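Local coordinates for copper-containing nitrite reductase (Thermus scotoductus, PDB 6HBE), which probably reduces nitrite to nitric oxide at copper centres, working as a homotrimer whose chains carry an extra cupredoxin domain, at residues His390-Ile395 with Phe403-Leu408. Residues are numbered along the deposited sequence; the frame is centred on the assembly and turned at random.
Sequences HDAVVI and FVTPKL. With CU (copper (II) ion), chain L.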
ATOM      1  N   HIS C 390      23.637   6.970 -10.945  1.00 22.59           N
ATOM      2  CA  HIS C 390      23.392   8.388 -11.214  1.00 24.83           C
ATOM      3  C   HIS C 390      24.595   9.240 -10.848  1.00 26.70           C
ATOM      4  O   HIS C 390      25.400   8.864  -9.970  1.00 26.56           O
ATOM      5  CB  HIS C 390      22.216   8.939 -10.390  1.00 25.34           C
ATOM      6  CG  HIS C 390      20.949   8.193 -10.597  1.00 24.73           C
ATOM      7  ND1 HIS C 390      20.284   8.205 -11.801  1.00 26.50           N
ATOM      8  CD2 HIS C 390      20.251   7.370  -9.780  1.00 25.69           C
ATOM      9  CE1 HIS C 390      19.211   7.434 -11.711  1.00 25.59           C
ATOM     10  NE2 HIS C 390      19.164   6.919 -10.495  1.00 24.46           N
ATOM     11  N   ASP C 391      24.663  10.416 -11.486  1.00 28.76           N
ATOM     12  CA  ASP C 391      25.534  11.502 -11.049  1.00 28.79           C
ATOM     13  C   ASP C 391      24.719  12.778 -11.007  1.00 30.35           C
ATOM     14  O   ASP C 391      23.496  12.779 -11.299  1.00 27.77           O
ATOM     15  CB  ASP C 391      26.813  11.601 -11.938  1.00 29.82           C
ATOM     16  CG  ASP C 391      26.532  11.997 -13.413  1.00 32.85           C
ATOM     17  OD1 ASP C 391      25.469  12.574 -13.742  1.00 30.12           O
ATOM     18  OD2 ASP C 391      27.429  11.767 -14.266  1.00 33.42           O
ATOM     19  N   ALA C 392      25.370  13.873 -10.616  1.00 28.58           N
ATOM     20  CA  ALA C 392      24.762  15.192 -10.687  1.00 28.55           C
ATOM     21  C   ALA C 392      25.795  16.143 -11.330  1.00 31.30           C
ATOM     22  O   ALA C 392      26.905  16.243 -10.811  1.00 31.43           O
ATOM     23  CB  ALA C 392      24.391  15.677  -9.296  1.00 29.40           C
ATOM     24  N   VAL C 393      25.415  16.809 -12.431  1.00 31.30           N
ATOM     25  CA  VAL C 393      26.308  17.705 -13.233  1.00 30.92           C
ATOM     26  C   VAL C 393      25.592  19.044 -13.511  1.00 31.19           C
ATOM     27  O   VAL C 393      24.495  19.077 -14.091  1.00 28.32           O
ATOM     28  CB  VAL C 393      26.763  17.039 -14.571  1.00 35.05           C
ATOM     29  CG1 VAL C 393      27.290  15.629 -14.346  1.00 38.51           C
ATOM     30  CG2 VAL C 393      25.648  16.962 -15.613  1.00 38.05           C
ATOM     31  N   VAL C 394      26.175  20.158 -13.069  1.00 31.57           N
ATOM     32  CA  VAL C 394      25.557  21.463 -13.302  1.00 33.39           C
ATOM     33  C   VAL C 394      25.575  21.799 -14.801  1.00 35.04           C
ATOM     34  O   VAL C 394      26.609  21.613 -15.474  1.00 34.79           O
ATOM     35  CB  VAL C 394      26.242  22.567 -12.492  1.00 33.62           C
ATOM     36  CG1 VAL C 394      25.701  23.948 -12.865  1.00 36.39           C
ATOM     37  CG2 VAL C 394      26.038  22.330 -11.018  1.00 35.93           C
ATOM     38  N   ILE C 395      24.436  22.263 -15.315  1.00 35.06           N
ATOM     39  CA  ILE C 395      24.330  22.703 -16.717  1.00 34.65           C
ATOM     40  C   ILE C 395      23.819  24.149 -16.907  1.00 37.61           C
ATOM     41  O   ILE C 395      23.692  24.599 -18.049  1.00 34.84           O
ATOM     42  CB  ILE C 395      23.489  21.722 -17.567  1.00 36.82           C
ATOM     43  CG1 ILE C 395      22.071  21.550 -16.999  1.00 37.56           C
ATOM     44  CG2 ILE C 395      24.205  20.383 -17.657  1.00 35.98           C
ATOM     45  CD1 ILE C 395      20.992  21.466 -18.058  1.00 41.85           C
ATOM     46  N   PHE C 403      29.494  22.152 -10.096  1.00 38.33           N
ATOM     47  CA  PHE C 403      29.992  20.885  -9.553  1.00 35.17           C
ATOM     48  C   PHE C 403      29.672  19.736 -10.490  1.00 33.59           C
ATOM     49  O   PHE C 403      28.814  19.866 -11.393  1.00 31.01           O
ATOM     50  CB  PHE C 403      29.445  20.629  -8.139  1.00 35.91           C
ATOM     51  CG  PHE C 403      27.918  20.607  -8.046  1.00 35.02           C
ATOM     52  CD1 PHE C 403      27.192  19.432  -8.320  1.00 33.43           C
ATOM     53  CD2 PHE C 403      27.214  21.742  -7.664  1.00 33.16           C
ATOM     54  CE1 PHE C 403      25.806  19.417  -8.237  1.00 30.74           C
ATOM     55  CE2 PHE C 403      25.818  21.724  -7.570  1.00 35.04           C
ATOM     56  CZ  PHE C 403      25.118  20.549  -7.862  1.00 32.36           C
ATOM     57  N   VAL C 404      30.416  18.648 -10.302  1.00 33.14           N
ATOM     58  CA  VAL C 404      30.165  17.377 -10.965  1.00 34.98           C
ATOM     59  C   VAL C 404      30.487  16.293  -9.942  1.00 36.66           C
ATOM     60  O   VAL C 404      31.571  16.319  -9.335  1.00 35.10           O
ATOM     61  CB  VAL C 404      30.926  17.214 -12.330  1.00 35.51           C
ATOM     62  CG1 VAL C 404      32.443  17.242 -12.180  1.00 37.73           C
ATOM     63  CG2 VAL C 404      30.502  15.931 -13.043  1.00 36.06           C
ATOM     64  N   THR C 405      29.544  15.366  -9.696  1.00 32.65           N
ATOM     65  CA  THR C 405      29.784  14.303  -8.729  1.00 29.74           C
ATOM     66  C   THR C 405      30.282  13.139  -9.534  1.00 27.40           C
ATOM     67  O   THR C 405      30.047  13.080 -10.736  1.00 28.81           O
ATOM     68  CB  THR C 405      28.513  13.860  -7.938  1.00 30.78           C
ATOM     69  OG1 THR C 405      27.670  13.070  -8.797  1.00 30.56           O
ATOM     70  CG2 THR C 405      27.762  15.059  -7.412  1.00 31.31           C
ATOM     71  N   PRO C 406      30.965  12.195  -8.887  1.00 26.77           N
ATOM     72  CA  PRO C 406      31.150  10.865  -9.509  1.00 28.25           C
ATOM     73  C   PRO C 406      29.821  10.130  -9.795  1.00 27.42           C
ATOM     74  O   PRO C 406      28.767  10.535  -9.311  1.00 30.03           O
ATOM     75  CB  PRO C 406      31.973  10.075  -8.465  1.00 28.41           C
ATOM     76  CG  PRO C 406      32.271  10.998  -7.335  1.00 29.21           C
ATOM     77  CD  PRO C 406      31.519  12.275  -7.525  1.00 29.64           C
ATOM     78  N   LYS C 407      29.882   9.056 -10.568  1.00 29.52           N
ATOM     79  CA  LYS C 407      28.709   8.205 -10.783  1.00 31.49           C
ATOM     80  C   LYS C 407      28.573   7.252  -9.575  1.00 29.92           C
ATOM     81  O   LYS C 407      29.481   6.507  -9.252  1.00 30.63           O
ATOM     82  CB  LYS C 407      28.813   7.460 -12.104  1.00 32.32           C
ATOM     83  CG  LYS C 407      28.654   8.414 -13.295  1.00 34.75           C
ATOM     84  CD  LYS C 407      29.061   7.784 -14.605  1.00 36.43           C
ATOM     85  CE  LYS C 407      29.065   8.806 -15.728  1.00 38.87           C
ATOM     86  NZ  LYS C 407      29.191   8.114 -17.039  1.00 41.89           N
ATOM     87  N   LEU C 408      27.456   7.351  -8.877  1.00 29.08           N
ATOM     88  CA  LEU C 408      27.241   6.644  -7.602  1.00 27.33           C
ATOM     89  C   LEU C 408      26.407   5.380  -7.831  1.00 27.59           C
ATOM     90  O   LEU C 408      25.355   5.433  -8.504  1.00 25.10           O
ATOM     91  CB  LEU C 408      26.514   7.556  -6.634  1.00 27.18           C
ATOM     92  CG  LEU C 408      27.189   8.895  -6.293  1.00 28.75           C
ATOM     93  CD1 LEU C 408      26.321   9.666  -5.308  1.00 27.98           C
ATOM     94  CD2 LEU C 408      28.590   8.676  -5.710  1.00 27.94           C
TER
HETATM   95 CU    CU L 500      20.662   9.087 -13.613  1.00 26.91          CU
HETATM   96  O   HOH W   1      30.085  11.930 -13.580  1.00 36.79           O
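The hydroxyl of T405 takes the place of a main-chain acceptor where H390-I395 runs antiparallel to F403-L408. At one end V394 N meets F403 O at 3.1 Å, almost in line with the carbonyl, and T405 N reaches A392 O at 3.0 Å. A392 N, however, is bound not by a main-chain oxygen but by T405 OG1. That hydroxyl, turned between its own backbone N and carbonyl carbon (chi1 75°), donates a hydrogen bond to P406 O from above the carbonyl plane, fixing its rotation. Between V393 and H390 the register slips by one residue, and the backbones pair again, L408 N to H390 O at 2.8 Å and nearly straight, with a weak return bond from H390 N to L408 O.

The more buried side is where A392, F403 and T405 face F373 of the sandwich's other sheet. V394 CG2 sits over the centre of the F403 ring, a CH-pi contact 3.6 Å from the centroid, while A392 CB lies near F403 CE1 and T405 CG2. Both segments belong to the plastocyanin/azurin-like cupredoxin domain: strand 393-398 is an edge strand of its sheet, beside 422-427, and H390 at its approach binds the type 1 copper through ND1 at 2.0 Å, with C428, H431 and M434 completing the site. NE2 is hydrogen-bonded to D377, which holds the ring in orientation.

The other side faces solvent more, with V404 and K407 exposed, yet keeps one tight methyl-to-methyl contact, V393 CG1 to V404 CG2 at 3.5 Å. Buried D391 OD2, hydrogen-bonded to S429 OG, also accepts a hydrogen bond from a water that bridges to T405 O. The extended K407 passes alongside, its NZ still 4.9 Å from D391 OD2, so any attraction is probably only long-range.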